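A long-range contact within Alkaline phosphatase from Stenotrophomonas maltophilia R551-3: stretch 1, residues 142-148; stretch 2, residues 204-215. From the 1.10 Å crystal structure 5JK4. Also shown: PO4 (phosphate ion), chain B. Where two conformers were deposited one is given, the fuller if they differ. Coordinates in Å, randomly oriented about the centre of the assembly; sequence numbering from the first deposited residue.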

ATOM      1  N   VAL A 142      -8.526  -8.539 -18.125  1.00  6.34           N
ATOM      2  CA  VAL A 142      -8.071  -7.825 -16.937  1.00  6.08           C
ATOM      3  C   VAL A 142      -7.096  -8.719 -16.194  1.00  5.88           C
ATOM      4  O   VAL A 142      -7.451  -9.841 -15.816  1.00  6.80           O
ATOM      5  CB  VAL A 142      -9.255  -7.442 -16.034  1.00  6.39           C
ATOM      6  CG1 VAL A 142      -8.753  -6.755 -14.765  1.00  7.93           C
ATOM      7  CG2 VAL A 142     -10.239  -6.552 -16.780  1.00  7.62           C
ATOM      8  N   VAL A 143      -5.882  -8.215 -15.963  1.00  5.56           N
ATOM      9  CA  VAL A 143      -4.888  -8.922 -15.158  1.00  5.51           C
ATOM     10  C   VAL A 143      -4.997  -8.430 -13.720  1.00  5.28           C
ATOM     11  O   VAL A 143      -4.976  -7.218 -13.466  1.00  6.44           O
ATOM     12  CB  VAL A 143      -3.466  -8.697 -15.694  1.00  6.59           C
ATOM     13  CG1 VAL A 143      -2.510  -9.623 -14.992  1.00  7.05           C
ATOM     14  CG2 VAL A 143      -3.394  -8.920 -17.195  1.00  7.44           C
ATOM     15  N   TYR A 144      -5.103  -9.365 -12.777  1.00  5.16           N
ATOM     16  CA  TYR A 144      -5.206  -9.022 -11.366  1.00  4.93           C
ATOM     17  C   TYR A 144      -4.170  -9.796 -10.550  1.00  4.71           C
ATOM     18  O   TYR A 144      -3.529 -10.735 -11.025  1.00  5.66           O
ATOM     19  CB  TYR A 144      -6.631  -9.263 -10.832  1.00  5.52           C
ATOM     20  CG  TYR A 144      -7.044 -10.719 -10.802  1.00  5.52           C
ATOM     21  CD1 TYR A 144      -7.601 -11.345 -11.907  1.00  6.37           C
ATOM     22  CD2 TYR A 144      -6.847 -11.474  -9.660  1.00  5.75           C
ATOM     23  CE1 TYR A 144      -7.949 -12.700 -11.861  1.00  6.78           C
ATOM     24  CE2 TYR A 144      -7.192 -12.813  -9.604  1.00  6.95           C
ATOM     25  CZ  TYR A 144      -7.747 -13.417 -10.703  1.00  7.55           C
ATOM     26  OH  TYR A 144      -8.070 -14.746 -10.636  1.00  9.29           O
ATOM     27  N   ARG A 145      -3.982  -9.375  -9.303  1.00  4.79           N
ATOM     28  CA  ARG A 145      -3.022 -10.024  -8.411  1.00  5.18           C
ATOM     29  C   ARG A 145      -3.682 -11.228  -7.741  1.00  4.97           C
ATOM     30  O   ARG A 145      -4.703 -11.090  -7.059  1.00  5.94           O
ATOM     31  CB  ARG A 145      -2.546  -9.040  -7.350  1.00  5.36           C
ATOM     32  CG  ARG A 145      -1.888  -7.788  -7.918  1.00  5.05           C
ATOM     33  CD  ARG A 145      -0.417  -8.009  -8.432  1.00  5.14           C
ATOM     34  NE  ARG A 145       0.420  -8.369  -7.294  1.00  5.28           N
ATOM     35  CZ  ARG A 145       0.822  -7.524  -6.356  1.00  5.06           C
ATOM     36  NH1 ARG A 145       0.645  -6.215  -6.496  1.00  5.04           N
ATOM     37  NH2 ARG A 145       1.435  -7.989  -5.287  1.00  5.58           N
ATOM     38  N   GLY A 146      -3.111 -12.417  -7.933  1.00  5.69           N
ATOM     39  CA  GLY A 146      -3.676 -13.595  -7.303  1.00  6.42           C
ATOM     40  C   GLY A 146      -3.466 -13.636  -5.802  1.00  6.83           C
ATOM     41  O   GLY A 146      -4.293 -14.203  -5.078  1.00  8.19           O
ATOM     42  N   GLU A 147      -2.354 -13.087  -5.319  1.00  6.93           N
ATOM     43  CA  GLU A 147      -2.042 -13.058  -3.899  1.00  6.74           C
ATOM     44  C   GLU A 147      -2.705 -11.857  -3.220  1.00  6.76           C
ATOM     45  O   GLU A 147      -3.174 -10.918  -3.866  1.00  7.74           O
ATOM     46  CB  GLU A 147      -0.525 -13.064  -3.679  1.00  7.30           C
ATOM     47  CG  GLU A 147       0.221 -11.752  -3.971  1.00  7.68           C
ATOM     48  CD  GLU A 147       0.612 -11.539  -5.427  1.00  7.30           C
ATOM     49  OE1 GLU A 147       0.035 -12.174  -6.339  1.00  9.20           O
ATOM     50  OE2 GLU A 147       1.510 -10.705  -5.674  1.00  7.20           O
ATOM     51  N   SER A 148      -2.724 -11.889  -1.890  1.00  6.58           N
ATOM     52  CA  SER A 148      -3.261 -10.787  -1.110  1.00  6.28           C
ATOM     53  C   SER A 148      -2.342  -9.582  -1.249  1.00  5.67           C
ATOM     54  O   SER A 148      -1.140  -9.658  -0.961  1.00  6.37           O
ATOM     55  CB  SER A 148      -3.381 -11.222   0.341  1.00  7.24           C
ATOM     56  OG  SER A 148      -3.773 -10.142   1.151  1.00  7.79           O
ATOM     57  N   ALA A 204       3.145 -14.368 -11.753  1.00  9.43           N
ATOM     58  CA  ALA A 204       4.127 -14.416 -10.688  1.00  8.93           C
ATOM     59  C   ALA A 204       3.737 -13.368  -9.662  1.00  8.36           C
ATOM     60  O   ALA A 204       2.929 -12.479  -9.932  1.00  8.76           O
ATOM     61  CB  ALA A 204       5.542 -14.165 -11.224  1.00  9.77           C
ATOM     62  N   THR A 205       4.344 -13.476  -8.488  1.00  9.40           N
ATOM     63  CA  THR A 205       4.092 -12.542  -7.403  1.00  9.58           C
ATOM     64  C   THR A 205       4.574 -11.150  -7.769  1.00  8.16           C
ATOM     65  O   THR A 205       5.635 -10.984  -8.379  1.00  8.92           O
ATOM     66  CB  THR A 205       4.847 -13.035  -6.162  1.00 13.35           C
ATOM     67  OG1 THR A 205       4.325 -14.311  -5.786  1.00 16.25           O
ATOM     68  CG2 THR A 205       4.734 -12.052  -5.004  1.00 13.97           C
ATOM     69  N   GLY A 206       3.807 -10.150  -7.356  1.00  7.29           N
ATOM     70  CA  GLY A 206       4.271  -8.781  -7.393  1.00  6.68           C
ATOM     71  C   GLY A 206       3.717  -7.974  -8.552  1.00  6.25           C
ATOM     72  O   GLY A 206       3.391  -8.491  -9.628  1.00  6.92           O
ATOM     73  N   GLY A 207       3.648  -6.667  -8.338  1.00  6.25           N
ATOM     74  CA  GLY A 207       3.110  -5.778  -9.347  1.00  6.51           C
ATOM     75  C   GLY A 207       3.933  -5.687 -10.619  1.00  6.78           C
ATOM     76  O   GLY A 207       3.373  -5.484 -11.700  1.00  7.05           O
ATOM     77  N   SER A 208       5.258  -5.815 -10.529  1.00  7.41           N
ATOM     78  CA  SER A 208       6.050  -5.725 -11.752  1.00  7.84           C
ATOM     79  C   SER A 208       5.753  -6.896 -12.692  1.00  7.39           C
ATOM     80  O   SER A 208       5.672  -6.719 -13.915  1.00  7.94           O
ATOM     81  CB  SER A 208       7.526  -5.573 -11.399  0.76  8.20           C
ATOM     82  OG  SER A 208       7.692  -4.378 -10.632  0.76  8.16           O
ATOM     83  N   ALA A 209       5.505  -8.086 -12.137  1.00  7.12           N
ATOM     84  CA  ALA A 209       5.104  -9.216 -12.970  1.00  7.24           C
ATOM     85  C   ALA A 209       3.714  -8.990 -13.568  1.00  6.55           C
ATOM     86  O   ALA A 209       3.451  -9.383 -14.714  1.00  7.50           O
ATOM     87  CB  ALA A 209       5.115 -10.502 -12.147  1.00  8.23           C
ATOM     88  N   LEU A 210       2.802  -8.371 -12.813  1.00  6.02           N
ATOM     89  CA  LEU A 210       1.500  -8.022 -13.374  1.00  5.83           C
ATOM     90  C   LEU A 210       1.669  -7.054 -14.534  1.00  5.61           C
ATOM     91  O   LEU A 210       1.073  -7.232 -15.604  1.00  5.85           O
ATOM     92  CB  LEU A 210       0.597  -7.434 -12.290  1.00  5.31           C
ATOM     93  CG  LEU A 210      -0.808  -7.067 -12.776  1.00  6.38           C
ATOM     94  CD1 LEU A 210      -1.828  -7.190 -11.649  1.00  6.79           C
ATOM     95  CD2 LEU A 210      -0.865  -5.663 -13.350  1.00  7.17           C
ATOM     96  N   TYR A 211       2.513  -6.034 -14.344  1.00  5.86           N
ATOM     97  CA  TYR A 211       2.767  -5.049 -15.385  1.00  6.18           C
ATOM     98  C   TYR A 211       3.260  -5.726 -16.663  1.00  6.36           C
ATOM     99  O   TYR A 211       2.744  -5.474 -17.760  1.00  6.45           O
ATOM    100  CB  TYR A 211       3.778  -4.007 -14.861  1.00  6.91           C
ATOM    101  CG  TYR A 211       4.184  -3.037 -15.931  1.00  7.25           C
ATOM    102  CD1 TYR A 211       3.438  -1.897 -16.177  1.00  7.24           C
ATOM    103  CD2 TYR A 211       5.297  -3.274 -16.720  1.00  9.53           C
ATOM    104  CE1 TYR A 211       3.774  -1.031 -17.183  1.00  9.12           C
ATOM    105  CE2 TYR A 211       5.636  -2.411 -17.730  1.00 10.85           C
ATOM    106  CZ  TYR A 211       4.874  -1.285 -17.959  1.00 11.01           C
ATOM    107  OH  TYR A 211       5.203  -0.427 -18.984  1.00 14.22           O
ATOM    108  N   ASN A 212       4.257  -6.602 -16.548  1.00  6.54           N
ATOM    109  CA  ASN A 212       4.767  -7.253 -17.747  1.00  7.20           C
ATOM    110  C   ASN A 212       3.725  -8.165 -18.375  1.00  7.18           C
ATOM    111  O   ASN A 212       3.689  -8.313 -19.599  1.00  8.28           O
ATOM    112  CB  ASN A 212       6.049  -8.021 -17.450  1.00  8.15           C
ATOM    113  CG  ASN A 212       7.246  -7.110 -17.263  1.00  8.20           C
ATOM    114  OD1 ASN A 212       7.232  -5.950 -17.668  1.00  8.37           O
ATOM    115  ND2 ASN A 212       8.295  -7.645 -16.684  1.00  9.08           N
ATOM    116  N   ALA A 213       2.856  -8.767 -17.566  1.00  6.94           N
ATOM    117  CA  ALA A 213       1.773  -9.582 -18.116  1.00  7.47           C
ATOM    118  C   ALA A 213       0.787  -8.747 -18.934  1.00  6.99           C
ATOM    119  O   ALA A 213       0.240  -9.230 -19.931  1.00  8.00           O
ATOM    120  CB  ALA A 213       1.051 -10.343 -17.006  1.00  7.81           C
ATOM    121  N   VAL A 214       0.511  -7.509 -18.516  1.00  6.63           N
ATOM    122  CA  VAL A 214      -0.367  -6.637 -19.298  1.00  7.09           C
ATOM    123  C   VAL A 214       0.164  -6.471 -20.720  1.00  7.13           C
ATOM    124  O   VAL A 214      -0.606  -6.496 -21.690  1.00  7.46           O
ATOM    125  CB  VAL A 214      -0.556  -5.285 -18.581  1.00  6.37           C
ATOM    126  CG1 VAL A 214      -1.247  -4.258 -19.483  1.00  6.66           C
ATOM    127  CG2 VAL A 214      -1.360  -5.478 -17.311  1.00  7.68           C
ATOM    128  N   TYR A 215       1.476  -6.319 -20.872  1.00  7.64           N
ATOM    129  CA  TYR A 215       2.067  -6.069 -22.181  1.00  8.99           C
ATOM    130  C   TYR A 215       2.420  -7.346 -22.931  1.00 10.10           C
ATOM    131  O   TYR A 215       2.898  -7.266 -24.059  1.00 11.72           O
ATOM    132  CB  TYR A 215       3.244  -5.085 -22.053  1.00  9.45           C
ATOM    133  CG  TYR A 215       2.697  -3.737 -21.640  1.00  8.93           C
ATOM    134  CD1 TYR A 215       2.091  -2.906 -22.571  1.00  9.44           C
ATOM    135  CD2 TYR A 215       2.681  -3.345 -20.314  1.00  8.50           C
ATOM    136  CE1 TYR A 215       1.525  -1.701 -22.197  1.00  9.68           C
ATOM    137  CE2 TYR A 215       2.112  -2.147 -19.932  1.00  8.86           C
ATOM    138  CZ  TYR A 215       1.523  -1.334 -20.868  1.00  9.24           C
ATOM    139  OH  TYR A 215       0.973  -0.139 -20.436  1.00 10.09           O
TER
HETATM  140  P   PO4 B 501       1.488  -5.143  -2.977  1.00  4.32           P
HETATM  141  O1  PO4 B 501       0.364  -4.914  -3.994  1.00  4.70           O
HETATM  142  O2  PO4 B 501       2.534  -6.079  -3.535  1.00  4.78           O
HETATM  143  O3  PO4 B 501       0.908  -5.724  -1.693  1.00  4.67           O
HETATM  144  O4  PO4 B 501       2.193  -3.802  -2.687  1.00  4.83           O
HETATM  145  O   HOH W   1       0.615 -11.186  -8.759  1.00  9.86           O

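Strand 142-144 and helix 207-214 run nearly antiparallel, their N-to-C directions 165° apart and their axes 8.6 Å apart at closest approach. V143 CA therefore lies 6.5 Å from V214 CA, near the helix's C-terminal end, while E147 CA lies 7.1 Å from T205 CA, just before its start.

The strand end of the contact is apolar. V143 points toward the helix; its CG1 lies 3.8 Å from L210 CG and 4.2 Å from A213 CB, and its CG2 reaches V214 CG2 at 4.0 Å. L210 and A213 in turn point toward the strand. L210 CD1 also packs 3.6 Å from R145 CD, so the arginine's aliphatic portion extends the apolar surface. The cost is V143 O, buried without a polar partner.

At the helix start the chemistry turns polar. E147 OE2 accepts a hydrogen bond from G206 N (2.9 Å, 157°), the one hydrogen bond directly joining the stretches. E147 OE2 also forms a salt bridge with R145 NH2 at 2.7 Å, within stretch 1, which holds the carboxylate beside the guanidinium. G206 C and G207 N lie over one guanidinium face, with R145 NH1 3.6 Å from G207 N. An ideal CB on G207 would sit 3.7 Å from R145 NH1. Phosphate O2 lies at the guanidinium edge, accepting from R145 NH2 at 2.8 Å.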